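Local coordinates for protein tungsten-containing formylmethanofuran dehydrogenase 2 subunit C (Methanothermobacter wolfeii, PDB 5T5I) that forms one subunit of a tungsten enzyme complex that probably converts carbon dioxide to the formyl group of formylmethanofuran, an early step of methane formation, at residues I68-V73 with I89-V94; I107-N112 with I126-D131. One frame throughout, in Å; residues are numbered along the deposited sequence.

Contact 1 (I68-V73 with I89-V94); sequences IIDGDV and IVRGNV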
loop_
_atom_site.group_PDB
_atom_site.type_symbol
_atom_site.label_atom_id
_atom_site.label_comp_id
_atom_site.label_asym_id
_atom_site.label_seq_id
_atom_site.Cartn_x
_atom_site.Cartn_y
_atom_site.Cartn_z
ATOM N N ILE C 68 -60.633 -6.798 -7.370
ATOM C CA ILE C 68 -59.689 -7.907 -7.456
ATOM C C ILE C 68 -59.233 -8.004 -8.903
ATOM O O ILE C 68 -60.052 -8.286 -9.778
ATOM C CB ILE C 68 -60.296 -9.252 -6.963
ATOM C CG1 ILE C 68 -60.810 -9.117 -5.503
ATOM C CG2 ILE C 68 -59.257 -10.393 -7.096
ATOM C CD1 ILE C 68 -61.437 -10.379 -4.883
ATOM N N ILE C 69 -57.929 -7.795 -9.159
ATOM C CA ILE C 69 -57.368 -7.967 -10.497
ATOM C C ILE C 69 -56.839 -9.387 -10.465
ATOM O O ILE C 69 -55.813 -9.645 -9.829
ATOM C CB ILE C 69 -56.298 -6.916 -10.863
ATOM C CG1 ILE C 69 -56.900 -5.500 -10.737
ATOM C CG2 ILE C 69 -55.758 -7.186 -12.282
ATOM C CD1 ILE C 69 -56.032 -4.360 -11.169
ATOM N N ASP C 70 -57.583 -10.320 -11.064
ATOM C CA ASP C 70 -57.260 -11.742 -11.005
ATOM C C ASP C 70 -56.274 -12.147 -12.096
ATOM O O ASP C 70 -56.591 -12.961 -12.957
ATOM C CB ASP C 70 -58.547 -12.596 -11.055
ATOM C CG ASP C 70 -58.345 -14.048 -10.659
ATOM O OD1 ASP C 70 -57.426 -14.325 -9.856
ATOM O OD2 ASP C 70 -59.096 -14.908 -11.161
ATOM N N GLY C 71 -55.066 -11.601 -12.015
ATOM C CA GLY C 71 -54.023 -11.901 -12.979
ATOM C C GLY C 71 -52.911 -10.877 -13.013
ATOM O O GLY C 71 -52.940 -9.875 -12.295
ATOM N N ASP C 72 -51.936 -11.123 -13.871
ATOM C CA ASP C 72 -50.768 -10.269 -14.007
ATOM C C ASP C 72 -51.050 -9.011 -14.843
ATOM O O ASP C 72 -51.523 -9.115 -15.973
ATOM C CB ASP C 72 -49.610 -11.084 -14.608
ATOM C CG ASP C 72 -48.283 -10.358 -14.621
ATOM O OD1 ASP C 72 -48.123 -9.402 -13.839
ATOM O OD2 ASP C 72 -47.401 -10.756 -15.398
ATOM N N VAL C 73 -50.733 -7.820 -14.291
ATOM C CA VAL C 73 -50.899 -6.549 -15.007
ATOM C C VAL C 73 -49.575 -5.787 -15.011
ATOM O O VAL C 73 -49.523 -4.583 -14.721
ATOM C CB VAL C 73 -52.118 -5.719 -14.514
ATOM C CG1 VAL C 73 -53.420 -6.356 -14.970
ATOM C CG2 VAL C 73 -52.117 -5.531 -12.999
ATOM N N ILE C 89 -56.771 -5.503 -4.754
ATOM C CA ILE C 89 -55.865 -6.638 -4.590
ATOM C C ILE C 89 -55.426 -7.017 -5.999
ATOM O O ILE C 89 -56.278 -7.300 -6.831
ATOM C CB ILE C 89 -56.512 -7.843 -3.833
ATOM C CG1 ILE C 89 -56.895 -7.415 -2.401
ATOM C CG2 ILE C 89 -55.538 -9.054 -3.805
ATOM C CD1 ILE C 89 -57.491 -8.508 -1.503
ATOM N N VAL C 90 -54.120 -7.025 -6.270
ATOM C CA VAL C 90 -53.602 -7.419 -7.585
ATOM C C VAL C 90 -52.920 -8.781 -7.438
ATOM O O VAL C 90 -51.899 -8.872 -6.759
ATOM C CB VAL C 90 -52.656 -6.365 -8.224
ATOM C CG1 VAL C 90 -52.283 -6.777 -9.649
ATOM C CG2 VAL C 90 -53.294 -4.973 -8.214
ATOM N N ARG C 91 -53.478 -9.837 -8.080
ATOM C CA ARG C 91 -52.920 -11.200 -8.018
ATOM C C ARG C 91 -51.895 -11.366 -9.137
ATOM O O ARG C 91 -52.065 -12.166 -10.057
ATOM C CB ARG C 91 -54.033 -12.271 -8.091
ATOM C CG ARG C 91 -54.970 -12.216 -6.897
ATOM C CD ARG C 91 -56.104 -13.199 -7.019
ATOM N NE ARG C 91 -56.991 -13.156 -5.854
ATOM C CZ ARG C 91 -58.244 -13.609 -5.827
ATOM N NH1 ARG C 91 -58.786 -14.163 -6.909
ATOM N NH2 ARG C 91 -58.969 -13.507 -4.718
ATOM N N GLY C 92 -50.831 -10.586 -9.026
ATOM C CA GLY C 92 -49.757 -10.536 -10.004
ATOM C C GLY C 92 -48.952 -9.257 -9.881
ATOM O O GLY C 92 -49.032 -8.571 -8.860
ATOM N N ASN C 93 -48.199 -8.911 -10.927
ATOM C CA ASN C 93 -47.353 -7.707 -10.934
ATOM C C ASN C 93 -48.092 -6.479 -11.444
ATOM O O ASN C 93 -49.135 -6.607 -12.084
ATOM C CB ASN C 93 -46.109 -7.913 -11.812
ATOM C CG ASN C 93 -45.374 -9.206 -11.536
ATOM O OD1 ASN C 93 -44.874 -9.431 -10.424
ATOM N ND2 ASN C 93 -45.290 -10.080 -12.522
ATOM N N VAL C 94 -47.528 -5.290 -11.163
ATOM C CA VAL C 94 -48.013 -3.977 -11.636
ATOM C C VAL C 94 -46.831 -3.200 -12.206
ATOM O O VAL C 94 -45.697 -3.446 -11.805
ATOM C CB VAL C 94 -48.748 -3.129 -10.562
ATOM C CG1 VAL C 94 -50.012 -3.817 -10.065
ATOM C CG2 VAL C 94 -47.835 -2.763 -9.395
HETATM O O HOH W 1 -44.784 -10.716 -15.677
#

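Contact 2 (I107-N112 with I126-D131); sequences ITVEGN and IEILGD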
loop_
_atom_site.group_PDB
_atom_site.type_symbol
_atom_site.label_atom_id
_atom_site.label_comp_id
_atom_site.label_asym_id
_atom_site.label_seq_id
_atom_site.Cartn_x
_atom_site.Cartn_y
_atom_site.Cartn_z
ATOM N N ILE C 107 -54.097 -0.945 -0.993
ATOM C CA ILE C 107 -53.698 -1.662 -2.208
ATOM C C ILE C 107 -52.729 -2.774 -1.804
ATOM O O ILE C 107 -51.728 -2.499 -1.137
ATOM C CB ILE C 107 -53.041 -0.758 -3.285
ATOM C CG1 ILE C 107 -53.956 0.418 -3.674
ATOM C CG2 ILE C 107 -52.659 -1.599 -4.529
ATOM C CD1 ILE C 107 -53.307 1.445 -4.575
ATOM N N THR C 108 -52.997 -4.013 -2.249
ATOM C CA THR C 108 -52.100 -5.147 -2.042
ATOM C C THR C 108 -51.659 -5.622 -3.425
ATOM O O THR C 108 -52.505 -5.897 -4.258
ATOM C CB THR C 108 -52.764 -6.284 -1.235
ATOM O OG1 THR C 108 -53.179 -5.770 0.026
ATOM C CG2 THR C 108 -51.817 -7.458 -0.985
ATOM N N VAL C 109 -50.346 -5.677 -3.673
ATOM C CA VAL C 109 -49.771 -6.195 -4.916
ATOM C C VAL C 109 -49.097 -7.507 -4.530
ATOM O O VAL C 109 -48.152 -7.488 -3.741
ATOM C CB VAL C 109 -48.761 -5.211 -5.557
ATOM C CG1 VAL C 109 -48.084 -5.832 -6.792
ATOM C CG2 VAL C 109 -49.440 -3.887 -5.916
ATOM N N GLU C 110 -49.588 -8.642 -5.050
ATOM C CA GLU C 110 -49.013 -9.952 -4.700
ATOM C C GLU C 110 -47.656 -10.219 -5.358
ATOM O O GLU C 110 -46.874 -11.004 -4.822
ATOM C CB GLU C 110 -49.990 -11.091 -4.974
ATOM C CG GLU C 110 -51.191 -10.997 -4.061
ATOM C CD GLU C 110 -52.216 -12.101 -4.167
ATOM O OE1 GLU C 110 -53.285 -11.927 -3.546
ATOM O OE2 GLU C 110 -51.971 -13.121 -4.853
ATOM N N GLY C 111 -47.395 -9.573 -6.494
ATOM C CA GLY C 111 -46.132 -9.693 -7.210
ATOM C C GLY C 111 -45.243 -8.486 -6.998
ATOM O O GLY C 111 -45.216 -7.912 -5.904
ATOM N N ASN C 112 -44.530 -8.075 -8.056
ATOM C CA ASN C 112 -43.636 -6.915 -8.031
ATOM C C ASN C 112 -44.340 -5.635 -8.495
ATOM O O ASN C 112 -45.380 -5.694 -9.151
ATOM C CB ASN C 112 -42.410 -7.158 -8.916
ATOM C CG ASN C 112 -41.706 -8.457 -8.621
ATOM O OD1 ASN C 112 -41.429 -8.778 -7.460
ATOM N ND2 ASN C 112 -41.453 -9.261 -9.649
ATOM N N ILE C 126 -50.212 0.739 1.260
ATOM C CA ILE C 126 -49.757 -0.005 0.085
ATOM C C ILE C 126 -48.919 -1.149 0.632
ATOM O O ILE C 126 -48.035 -0.914 1.459
ATOM C CB ILE C 126 -48.925 0.853 -0.903
ATOM C CG1 ILE C 126 -49.800 1.984 -1.495
ATOM C CG2 ILE C 126 -48.331 -0.030 -2.040
ATOM C CD1 ILE C 126 -49.040 3.027 -2.288
ATOM N N GLU C 127 -49.178 -2.372 0.171
ATOM C CA GLU C 127 -48.416 -3.550 0.585
ATOM C C GLU C 127 -47.988 -4.302 -0.673
ATOM O O GLU C 127 -48.843 -4.696 -1.456
ATOM C CB GLU C 127 -49.246 -4.450 1.516
ATOM C CG GLU C 127 -48.419 -5.563 2.126
ATOM C CD GLU C 127 -49.022 -6.207 3.360
ATOM O OE1 GLU C 127 -50.267 -6.239 3.480
ATOM O OE2 GLU C 127 -48.238 -6.684 4.210
ATOM N N ILE C 128 -46.667 -4.433 -0.907
ATOM C CA ILE C 128 -46.109 -5.113 -2.085
ATOM C C ILE C 128 -45.424 -6.371 -1.570
ATOM O O ILE C 128 -44.473 -6.260 -0.799
ATOM C CB ILE C 128 -45.153 -4.167 -2.860
ATOM C CG1 ILE C 128 -45.940 -2.948 -3.424
ATOM C CG2 ILE C 128 -44.430 -4.899 -4.004
ATOM C CD1 ILE C 128 -45.113 -1.708 -3.658
ATOM N N LEU C 129 -45.929 -7.556 -1.941
ATOM C CA LEU C 129 -45.363 -8.820 -1.445
ATOM C C LEU C 129 -44.061 -9.223 -2.167
ATOM O O LEU C 129 -43.265 -9.974 -1.591
ATOM C CB LEU C 129 -46.390 -9.966 -1.454
ATOM C CG LEU C 129 -47.754 -9.689 -0.797
ATOM C CD1 LEU C 129 -48.621 -10.937 -0.797
ATOM C CD2 LEU C 129 -47.602 -9.191 0.637
ATOM N N GLY C 130 -43.843 -8.706 -3.376
ATOM C CA GLY C 130 -42.616 -8.919 -4.136
ATOM C C GLY C 130 -41.638 -7.772 -3.950
ATOM O O GLY C 130 -41.566 -7.169 -2.868
ATOM N N ASP C 131 -40.889 -7.454 -5.012
ATOM C CA ASP C 131 -39.912 -6.363 -5.027
ATOM C C ASP C 131 -40.548 -5.062 -5.561
ATOM O O ASP C 131 -41.564 -5.114 -6.253
ATOM C CB ASP C 131 -38.718 -6.714 -5.947
ATOM C CG ASP C 131 -37.961 -7.967 -5.576
ATOM O OD1 ASP C 131 -37.820 -8.243 -4.358
ATOM O OD2 ASP C 131 -37.454 -8.640 -6.493
#

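Contact 1 (I68-V73 with I89-V94)
R91 lies across I68 and D70, and its whole side chain is used on the way out. CB sits against the backbone, 3.6 Å from the carbonyl O of I69. A first torsion of -64° places CG anti to the carbonyl carbon, still close to that oxygen, and from there to NE the chain is extended. CD passes 3.3 Å from D70 OD1. At CZ the guanidinium has I68 CG2 over the centre of one face, 3.6 Å from CZ, while NH2 comes within 4.0 Å of I68 CD1. NH1 closes a salt bridge to D70 OD1 at 3.2 Å. D70 OD1 lies at the edge of the guanidinium, close to its plane, but the two flat groups stand 85° apart, and the donor reaches OD1 from above the carboxylate plane, 75° out of it. E110 touches R91 as well, its carboxylate lying beside CB and CG.

The two strands here run parallel, on successive coils of a parallel beta-helix of the kind seen in the GXGXG domain of glutamate synthases. I69 N donates to I89 O at 2.9 Å, and I69 O accepts from R91 N. On the side of the strands away from I68 and I89, I69 CD1 lies beside V90 CG2, and V73 CG2 packs on V90 CG1 at 3.6 Å. Past the strands the chain bends through inverse gamma turns centred on D70 and R91, each followed by a glycine; a CB on G92 would collide with D72 CA and G71 O. Farther on, D72 OD1 accepts N93 N at 3.0 Å from above its carboxylate plane, with a weak second bond from N93 ND2. V73 N donates to N93 O. N93 OD1 turns to the next coil, where it accepts the backbone N of N112.

Contact 2 (I107-N112 with I126-D131)
N112 and D131 sit on consecutive coils in a polar ladder reminiscent of the asparagine ladders of parallel beta-helices; here the side-chain oxygen of one coil takes the backbone N-H of the equivalent residue on the next. A first torsion of -51° sets CG of N112 anti to its carbonyl carbon, and from there OD1 meets D131 N at 2.8 Å. The N-H points at it almost straight, 170°, with the donor slightly tilted from the amide plane. The same OD1 lies 3.5 Å from G130 CA; a CB on G130 would run into it and into G111 O, so the glycine lets the ladder pass close. An alanine in place of N112 would probably leave the N-H of D131 without its acceptor and open a gap beside G130 CA.

G111 O takes G130 N at 3.0 Å, a bent bond with the donor 49° out of the carbonyl plane. Along the strands the pattern is regular: I107 O accepts E127 N, E127 O accepts V109 N, and V109 O accepts L129 N, each at about 2.9 Å. I107, V109, I126 and I128 share one face, where V109 CB and I128 CG1 are 4.2 Å apart and I128 CG2 rests 3.6 Å from G111 O. T108 and E127 occupy the reverse face. Past the strand ends L129 lies alongside E110, pointing the same way, and its CG sits 3.7 Å from V109 O.

M102 covers I107 and I126 from a loop. E127 is gripped at both carboxylate oxygens, OE1 by K106 in a salt bridge and OE2 by H155. On one flank, T108 and E110 bond by backbone to strand 87-90; on the other, D131 OD1 receives the backbone N of N157, just beyond strand 151-154.

How the contacts relate
Contacts 1 and 2 belong to one run of parallel coils, their centres 9 Å apart, with strands 87-90 and 106-109 as neighbours between them. V90 N bonds T108 O across that step, carrying on the backbone ladder of the strands, and N93 OD1 with N112 N carries on the polar one. Both are partly buried, contact 2 nearer the middle of the chain and contact 1 toward the strand 3-8 end. Their polar groups differ: contact 1 carries a charge pair with an aliphatic group over the guanidinium, whereas contact 2 sets a leucine beside a glutamate and sends the carboxylates of E127 and D131 to residues outside its two segments.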